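Long-range contacts in probable M18 family aminopeptidase 1 (Thermotoga maritima, PDB 2GLF), which probably acts as a metal-dependent aminopeptidase of the M18 family, removing residues from the N-terminal end of peptides: residues 3-7 with 344-350; 7-11 with 432-438. All coordinates share one frame; numbering follows the deposited sequence.

Contact 1: residues 3-7 with 344-350; sequences ERKNV and APKLGYG
Asn6 lies over one face of the Tyr349 ring. Its CB makes a CH-pi contact, 4.2 Å from the ring centroid and toward the rim. CB of Arg4 reaches the ring edge at CD2. The Asn6 amide stands nearly upright on the ring, the planes 81° apart. With Asn6 CG anti to the backbone N (chi1 -171°), the amide is carried across the ring. Its OD1 accepts from the backbone N of Trp8. An alanine in place of Tyr349 would probably leave Asn6 CB without the ring face it packs on and Arg4 CB without its neighbour at the edge, opening a gap. The N-terminal strip here runs beside the loop between strands 321-329 and 351-354. Lys346 to Tyr349 form a type II beta turn in that loop, with Gly348 at its positive-phi position. The turn presents Gly348 O to Val7 N in a 3.0 Å hydrogen bond. The side chains of Arg4 and Lys346 cross at about a right angle, with Arg4 NH2 3.3 Å from Lys346 CG. Arg4 NH1 donates to Ala344 O over 3.2 Å, the acceptor lying 30° out of the guanidinium plane. Lys346 NZ bonds to Gln110 of the second subunit.

Contact 2: residues 7-11 with 432-438; sequences VWHHR and SKADLFE
Trp8 CG lies anti to its own carbonyl carbon (chi1 -66°), and this lays the indole over the first turn of helix 433-449. Glu438 turns at chi2 (62°), which brings its carboxylate to the guanidinium of Arg11. The methyl of Ala434 sits over one face of the indole, with CB 3.5 Å from the centroid of the five-membered ring, a CH-pi contact. The same methyl also meets Val7 CG1, at 3.5 Å. Lys433 CB touches the far end of the indole at CH2. Ser432 is the N-cap of the helix, its OG accepting weakly from the backbone N atoms of Ala434 and Asp435. A water joins this cap to the ring: Trp8 NE1 donates to it over 2.8 Å, and it also bonds Ser432 OG. One turn further on, Arg11 CG meets the edge of the Phe437 ring at CE2, 3.5 Å away. Arg11 NE and Glu438 OE2 form a salt bridge of 3.2 Å. The carboxylate lies over the guanidinium face, so charge alone holds this pair. Arg11 NH1 instead donates to Gly384 O, and Glu438 OE1 accepts from Ile386 N.

Val7 belongs to both contacts, whose centres lie 9 Å apart. Its backbone N serves contact 1, and its side chain packs on the helix of contact 2. Asp435 ties the two together from the helix side. Its OD2 lies 2.7 Å from Gly348 N and its OD1 2.9 Å from Gly350 N, both probable hydrogen bonds. On the N-terminal strip, Lys5 CD packs 3.3 Å from His10 NE2. Both contacts also touch the second subunit: Asn6 packs on its Pro192, and Trp8 on its Ile191. Neither contact supplies a metal ligand. The side chain of Pro345 is about 14 Å from a bound manganese ion.

Contact 1: residues 3-7 with 344-350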
ATOM      1  N   GLU A   3     -17.878 -37.234  30.288  1.00 45.04           N
ATOM      2  CA  GLU A   3     -18.855 -36.161  30.142  1.00 44.14           C
ATOM      3  C   GLU A   3     -18.838 -35.272  31.388  1.00 41.35           C
ATOM      4  O   GLU A   3     -19.065 -35.755  32.495  1.00 41.40           O
ATOM      5  CB  GLU A   3     -20.232 -36.801  29.946  1.00100.33           C
ATOM      6  CG  GLU A   3     -21.435 -35.896  30.111  1.00103.40           C
ATOM      7  CD  GLU A   3     -22.742 -36.671  29.996  1.00103.67           C
ATOM      8  OE1 GLU A   3     -23.032 -37.186  28.894  1.00108.71           O
ATOM      9  OE2 GLU A   3     -23.472 -36.775  31.006  1.00105.39           O
ATOM     10  N   ARG A   4     -18.575 -33.978  31.207  1.00 34.49           N
ATOM     11  CA  ARG A   4     -18.514 -33.032  32.330  1.00 31.52           C
ATOM     12  C   ARG A   4     -19.818 -32.857  33.110  1.00 29.31           C
ATOM     13  O   ARG A   4     -20.909 -33.057  32.576  1.00 28.74           O
ATOM     14  CB  ARG A   4     -18.033 -31.659  31.844  1.00 47.69           C
ATOM     15  CG  ARG A   4     -16.546 -31.595  31.533  1.00 46.92           C
ATOM     16  CD  ARG A   4     -16.111 -30.182  31.159  1.00 45.61           C
ATOM     17  NE  ARG A   4     -16.707 -29.732  29.905  1.00 46.89           N
ATOM     18  CZ  ARG A   4     -16.453 -28.559  29.334  1.00 47.75           C
ATOM     19  NH1 ARG A   4     -15.609 -27.707  29.901  1.00 47.84           N
ATOM     20  NH2 ARG A   4     -17.039 -28.238  28.189  1.00 49.09           N
ATOM     21  N   LYS A   5     -19.694 -32.478  34.378  1.00 24.78           N
ATOM     22  CA  LYS A   5     -20.858 -32.277  35.234  1.00 23.35           C
ATOM     23  C   LYS A   5     -21.038 -30.806  35.570  1.00 22.04           C
ATOM     24  O   LYS A   5     -20.072 -30.041  35.570  1.00 22.05           O
ATOM     25  CB  LYS A   5     -20.707 -33.042  36.551  1.00 32.56           C
ATOM     26  CG  LYS A   5     -20.558 -34.535  36.425  1.00 34.63           C
ATOM     27  CD  LYS A   5     -20.537 -35.173  37.803  1.00 40.20           C
ATOM     28  CE  LYS A   5     -20.298 -36.667  37.714  1.00 43.48           C
ATOM     29  NZ  LYS A   5     -21.295 -37.318  36.821  1.00 47.70           N
ATOM     30  N   ASN A   6     -22.274 -30.418  35.875  1.00 11.89           N
ATOM     31  CA  ASN A   6     -22.553 -29.040  36.242  1.00 11.14           C
ATOM     32  C   ASN A   6     -22.675 -28.945  37.755  1.00 11.14           C
ATOM     33  O   ASN A   6     -23.531 -29.587  38.368  1.00 11.14           O
ATOM     34  CB  ASN A   6     -23.839 -28.538  35.581  1.00 22.19           C
ATOM     35  CG  ASN A   6     -24.049 -27.042  35.778  1.00 20.92           C
ATOM     36  OD1 ASN A   6     -24.364 -26.585  36.879  1.00 19.76           O
ATOM     37  ND2 ASN A   6     -23.857 -26.269  34.710  1.00 17.45           N
ATOM     38  N   VAL A   7     -21.811 -28.136  38.354  1.00 18.27           N
ATOM     39  CA  VAL A   7     -21.822 -27.965  39.795  1.00 17.14           C
ATOM     40  C   VAL A   7     -23.213 -27.704  40.376  1.00 17.25           C
ATOM     41  O   VAL A   7     -23.556 -28.260  41.417  1.00 17.06           O
ATOM     42  CB  VAL A   7     -20.861 -26.839  40.210  1.00 11.45           C
ATOM     43  CG1 VAL A   7     -20.963 -26.584  41.702  1.00 11.45           C
ATOM     44  CG2 VAL A   7     -19.439 -27.232  39.841  1.00 11.45           C
ATOM     45  N   ALA A 344     -11.381 -26.209  26.549  1.00 18.65           N
ATOM     46  CA  ALA A 344     -11.696 -24.910  27.143  1.00 17.95           C
ATOM     47  C   ALA A 344     -12.710 -25.053  28.273  1.00 17.58           C
ATOM     48  O   ALA A 344     -13.638 -25.854  28.194  1.00 17.36           O
ATOM     49  CB  ALA A 344     -12.241 -23.982  26.083  1.00  5.60           C
ATOM     50  N   PRO A 345     -12.547 -24.270  29.342  1.00 21.86           N
ATOM     51  CA  PRO A 345     -13.478 -24.348  30.466  1.00 22.54           C
ATOM     52  C   PRO A 345     -14.789 -23.616  30.215  1.00 23.73           C
ATOM     53  O   PRO A 345     -14.831 -22.629  29.475  1.00 25.13           O
ATOM     54  CB  PRO A 345     -12.687 -23.714  31.599  1.00 14.78           C
ATOM     55  CG  PRO A 345     -11.927 -22.644  30.885  1.00 14.78           C
ATOM     56  CD  PRO A 345     -11.426 -23.368  29.652  1.00 14.78           C
ATOM     57  N   LYS A 346     -15.855 -24.110  30.841  1.00 18.75           N
ATOM     58  CA  LYS A 346     -17.182 -23.509  30.731  1.00 18.50           C
ATOM     59  C   LYS A 346     -17.597 -23.098  32.146  1.00 18.12           C
ATOM     60  O   LYS A 346     -17.259 -23.787  33.119  1.00 18.46           O
ATOM     61  CB  LYS A 346     -18.188 -24.527  30.184  1.00 14.55           C
ATOM     62  CG  LYS A 346     -17.827 -25.139  28.848  1.00 17.60           C
ATOM     63  CD  LYS A 346     -18.003 -24.152  27.710  1.00 24.75           C
ATOM     64  CE  LYS A 346     -18.850 -24.759  26.604  1.00 25.41           C
ATOM     65  NZ  LYS A 346     -20.184 -25.138  27.134  1.00 24.51           N
ATOM     66  N   LEU A 347     -18.325 -21.986  32.259  1.00 11.86           N
ATOM     67  CA  LEU A 347     -18.788 -21.499  33.561  1.00 12.15           C
ATOM     68  C   LEU A 347     -19.728 -22.485  34.252  1.00 13.03           C
ATOM     69  O   LEU A 347     -20.630 -23.035  33.628  1.00 13.24           O
ATOM     70  CB  LEU A 347     -19.518 -20.162  33.409  1.00 11.98           C
ATOM     71  CG  LEU A 347     -18.721 -18.925  33.007  1.00 11.98           C
ATOM     72  CD1 LEU A 347     -19.692 -17.793  32.692  1.00 11.98           C
ATOM     73  CD2 LEU A 347     -17.778 -18.534  34.128  1.00 11.98           C
ATOM     74  N   GLY A 348     -19.513 -22.702  35.544  1.00 28.60           N
ATOM     75  CA  GLY A 348     -20.364 -23.606  36.296  1.00 28.85           C
ATOM     76  C   GLY A 348     -20.098 -25.091  36.119  1.00 28.93           C
ATOM     77  O   GLY A 348     -20.882 -25.923  36.587  1.00 29.15           O
ATOM     78  N   TYR A 349     -19.003 -25.441  35.449  1.00 14.63           N
ATOM     79  CA  TYR A 349     -18.687 -26.847  35.252  1.00 14.63           C
ATOM     80  C   TYR A 349     -17.486 -27.327  36.056  1.00 14.63           C
ATOM     81  O   TYR A 349     -16.776 -28.248  35.646  1.00 14.63           O
ATOM     82  CB  TYR A 349     -18.510 -27.156  33.760  1.00 17.11           C
ATOM     83  CG  TYR A 349     -19.841 -27.343  33.064  1.00 18.51           C
ATOM     84  CD1 TYR A 349     -20.689 -26.258  32.829  1.00 18.30           C
ATOM     85  CD2 TYR A 349     -20.297 -28.616  32.729  1.00 17.46           C
ATOM     86  CE1 TYR A 349     -21.956 -26.444  32.285  1.00 17.50           C
ATOM     87  CE2 TYR A 349     -21.562 -28.809  32.187  1.00 17.15           C
ATOM     88  CZ  TYR A 349     -22.384 -27.723  31.970  1.00 18.36           C
ATOM     89  OH  TYR A 349     -23.641 -27.922  31.451  1.00 18.73           O
ATOM     90  N   GLY A 350     -17.274 -26.691  37.205  1.00 19.64           N
ATOM     91  CA  GLY A 350     -16.193 -27.088  38.086  1.00 20.60           C
ATOM     92  C   GLY A 350     -14.922 -26.268  38.078  1.00 21.32           C
ATOM     93  O   GLY A 350     -14.818 -25.259  37.385  1.00 22.55           O
TER

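Contact 2: residues 7-11 with 432-438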
ATOM      1  N   VAL A   7     -21.811 -28.136  38.354  1.00 18.27           N
ATOM      2  CA  VAL A   7     -21.822 -27.965  39.795  1.00 17.14           C
ATOM      3  C   VAL A   7     -23.213 -27.704  40.376  1.00 17.25           C
ATOM      4  O   VAL A   7     -23.556 -28.260  41.417  1.00 17.06           O
ATOM      5  CB  VAL A   7     -20.861 -26.839  40.210  1.00 11.45           C
ATOM      6  CG1 VAL A   7     -20.963 -26.584  41.702  1.00 11.45           C
ATOM      7  CG2 VAL A   7     -19.439 -27.232  39.841  1.00 11.45           C
ATOM      8  N   TRP A   8     -24.020 -26.880  39.709  1.00 28.04           N
ATOM      9  CA  TRP A   8     -25.364 -26.578  40.211  1.00 27.98           C
ATOM     10  C   TRP A   8     -26.222 -27.822  40.429  1.00 28.27           C
ATOM     11  O   TRP A   8     -27.158 -27.798  41.230  1.00 28.21           O
ATOM     12  CB  TRP A   8     -26.105 -25.612  39.273  1.00 16.70           C
ATOM     13  CG  TRP A   8     -25.492 -24.240  39.216  1.00 16.90           C
ATOM     14  CD1 TRP A   8     -24.692 -23.744  38.229  1.00 14.42           C
ATOM     15  CD2 TRP A   8     -25.580 -23.212  40.214  1.00 15.96           C
ATOM     16  NE1 TRP A   8     -24.272 -22.476  38.548  1.00 14.04           N
ATOM     17  CE2 TRP A   8     -24.802 -22.122  39.761  1.00 14.75           C
ATOM     18  CE3 TRP A   8     -26.238 -23.108  41.446  1.00 13.49           C
ATOM     19  CZ2 TRP A   8     -24.663 -20.939  40.498  1.00 14.71           C
ATOM     20  CZ3 TRP A   8     -26.100 -21.935  42.178  1.00 15.18           C
ATOM     21  CH2 TRP A   8     -25.316 -20.864  41.700  1.00 15.05           C
ATOM     22  N   HIS A   9     -25.902 -28.904  39.725  1.00 17.29           N
ATOM     23  CA  HIS A   9     -26.656 -30.145  39.862  1.00 18.10           C
ATOM     24  C   HIS A   9     -26.030 -31.120  40.860  1.00 18.25           C
ATOM     25  O   HIS A   9     -26.486 -32.255  40.988  1.00 18.83           O
ATOM     26  CB  HIS A   9     -26.777 -30.839  38.508  1.00 25.10           C
ATOM     27  CG  HIS A   9     -27.647 -30.113  37.531  1.00 25.04           C
ATOM     28  ND1 HIS A   9     -27.753 -30.491  36.211  1.00 25.59           N
ATOM     29  CD2 HIS A   9     -28.465 -29.046  37.686  1.00 25.47           C
ATOM     30  CE1 HIS A   9     -28.600 -29.686  35.592  1.00 26.60           C
ATOM     31  NE2 HIS A   9     -29.046 -28.802  36.466  1.00 26.49           N
ATOM     32  N   HIS A  10     -24.990 -30.685  41.567  1.00 24.59           N
ATOM     33  CA  HIS A  10     -24.326 -31.555  42.529  1.00 24.63           C
ATOM     34  C   HIS A  10     -23.883 -30.869  43.819  1.00 24.82           C
ATOM     35  O   HIS A  10     -23.240 -31.509  44.650  1.00 25.18           O
ATOM     36  CB  HIS A  10     -23.086 -32.196  41.898  1.00 25.19           C
ATOM     37  CG  HIS A  10     -23.365 -32.986  40.661  1.00 28.27           C
ATOM     38  ND1 HIS A  10     -24.222 -34.064  40.643  1.00 31.65           N
ATOM     39  CD2 HIS A  10     -22.879 -32.871  39.402  1.00 31.73           C
ATOM     40  CE1 HIS A  10     -24.251 -34.580  39.426  1.00 32.75           C
ATOM     41  NE2 HIS A  10     -23.445 -33.874  38.655  1.00 32.06           N
ATOM     42  N   ARG A  11     -24.215 -29.598  44.020  1.00 25.21           N
ATOM     43  CA  ARG A  11     -23.737 -28.961  45.234  1.00 25.48           C
ATOM     44  C   ARG A  11     -24.667 -28.311  46.243  1.00 26.01           C
ATOM     45  O   ARG A  11     -24.232 -28.057  47.372  1.00 28.09           O
ATOM     46  CB  ARG A  11     -22.621 -27.974  44.900  1.00 21.68           C
ATOM     47  CG  ARG A  11     -21.307 -28.338  45.580  1.00 22.45           C
ATOM     48  CD  ARG A  11     -20.831 -29.698  45.105  1.00 27.12           C
ATOM     49  NE  ARG A  11     -19.739 -30.224  45.909  1.00 29.64           N
ATOM     50  CZ  ARG A  11     -19.081 -31.342  45.623  1.00 32.61           C
ATOM     51  NH1 ARG A  11     -19.408 -32.045  44.549  1.00 33.99           N
ATOM     52  NH2 ARG A  11     -18.100 -31.761  46.412  1.00 33.67           N
ATOM     53  N   SER A 432     -18.475 -17.705  38.146  1.00 25.44           N
ATOM     54  CA  SER A 432     -19.661 -18.461  38.538  1.00 24.63           C
ATOM     55  C   SER A 432     -19.691 -18.702  40.050  1.00 24.25           C
ATOM     56  O   SER A 432     -18.656 -18.970  40.659  1.00 23.92           O
ATOM     57  CB  SER A 432     -19.674 -19.803  37.804  1.00 17.79           C
ATOM     58  OG  SER A 432     -20.634 -20.682  38.355  1.00 17.23           O
ATOM     59  N   LYS A 433     -20.868 -18.595  40.662  1.00 14.45           N
ATOM     60  CA  LYS A 433     -20.992 -18.842  42.100  1.00 13.77           C
ATOM     61  C   LYS A 433     -20.694 -20.312  42.370  1.00 13.58           C
ATOM     62  O   LYS A 433     -20.070 -20.654  43.373  1.00 13.98           O
ATOM     63  CB  LYS A 433     -22.406 -18.530  42.600  1.00 14.38           C
ATOM     64  CG  LYS A 433     -22.720 -17.064  42.721  1.00 15.28           C
ATOM     65  CD  LYS A 433     -24.150 -16.863  43.157  1.00 14.50           C
ATOM     66  CE  LYS A 433     -24.474 -15.387  43.279  1.00 13.78           C
ATOM     67  NZ  LYS A 433     -25.878 -15.180  43.728  1.00  8.90           N
ATOM     68  N   ALA A 434     -21.155 -21.178  41.471  1.00 18.96           N
ATOM     69  CA  ALA A 434     -20.927 -22.613  41.607  1.00 18.96           C
ATOM     70  C   ALA A 434     -19.432 -22.942  41.548  1.00 18.96           C
ATOM     71  O   ALA A 434     -18.945 -23.768  42.320  1.00 18.96           O
ATOM     72  CB  ALA A 434     -21.683 -23.376  40.515  1.00 13.80           C
ATOM     73  N   ASP A 435     -18.705 -22.298  40.640  1.00 12.49           N
ATOM     74  CA  ASP A 435     -17.276 -22.563  40.528  1.00 13.48           C
ATOM     75  C   ASP A 435     -16.538 -22.011  41.740  1.00 13.49           C
ATOM     76  O   ASP A 435     -15.627 -22.652  42.276  1.00 13.81           O
ATOM     77  CB  ASP A 435     -16.702 -21.961  39.238  1.00 29.70           C
ATOM     78  CG  ASP A 435     -17.205 -22.669  37.981  1.00 33.03           C
ATOM     79  OD1 ASP A 435     -17.476 -23.887  38.035  1.00 34.09           O
ATOM     80  OD2 ASP A 435     -17.311 -22.009  36.929  1.00 36.46           O
ATOM     81  N   LEU A 436     -16.937 -20.824  42.178  1.00 18.36           N
ATOM     82  CA  LEU A 436     -16.321 -20.196  43.338  1.00 17.82           C
ATOM     83  C   LEU A 436     -16.280 -21.219  44.479  1.00 19.08           C
ATOM     84  O   LEU A 436     -15.226 -21.479  45.070  1.00 19.05           O
ATOM     85  CB  LEU A 436     -17.148 -18.976  43.749  1.00  8.65           C
ATOM     86  CG  LEU A 436     -16.670 -17.963  44.794  1.00  8.65           C
ATOM     87  CD1 LEU A 436     -17.692 -17.902  45.912  1.00  8.65           C
ATOM     88  CD2 LEU A 436     -15.293 -18.314  45.329  1.00  8.65           C
ATOM     89  N   PHE A 437     -17.438 -21.811  44.757  1.00 18.08           N
ATOM     90  CA  PHE A 437     -17.593 -22.802  45.814  1.00 18.14           C
ATOM     91  C   PHE A 437     -16.792 -24.062  45.546  1.00 18.22           C
ATOM     92  O   PHE A 437     -16.041 -24.529  46.403  1.00 17.55           O
ATOM     93  CB  PHE A 437     -19.067 -23.177  45.952  1.00 17.91           C
ATOM     94  CG  PHE A 437     -19.369 -24.060  47.137  1.00 18.66           C
ATOM     95  CD1 PHE A 437     -19.283 -23.562  48.437  1.00 20.13           C
ATOM     96  CD2 PHE A 437     -19.756 -25.386  46.952  1.00 20.42           C
ATOM     97  CE1 PHE A 437     -19.577 -24.365  49.534  1.00 18.97           C
ATOM     98  CE2 PHE A 437     -20.050 -26.198  48.042  1.00 20.44           C
ATOM     99  CZ  PHE A 437     -19.960 -25.684  49.338  1.00 18.78           C
ATOM    100  N   GLU A 438     -16.951 -24.617  44.354  1.00 10.58           N
ATOM    101  CA  GLU A 438     -16.253 -25.843  44.029  1.00 10.91           C
ATOM    102  C   GLU A 438     -14.740 -25.706  44.103  1.00 11.03           C
ATOM    103  O   GLU A 438     -14.033 -26.684  44.360  1.00 10.44           O
ATOM    104  CB  GLU A 438     -16.667 -26.340  42.651  1.00 22.49           C
ATOM    105  CG  GLU A 438     -16.310 -27.800  42.427  1.00 24.93           C
ATOM    106  CD  GLU A 438     -17.008 -28.729  43.403  1.00 26.76           C
ATOM    107  OE1 GLU A 438     -16.723 -29.943  43.382  1.00 30.73           O
ATOM    108  OE2 GLU A 438     -17.847 -28.248  44.188  1.00 28.54           O
TER
HETATM  109  O   HOH W   1     -22.806 -21.605  36.324  1.00 26.24           O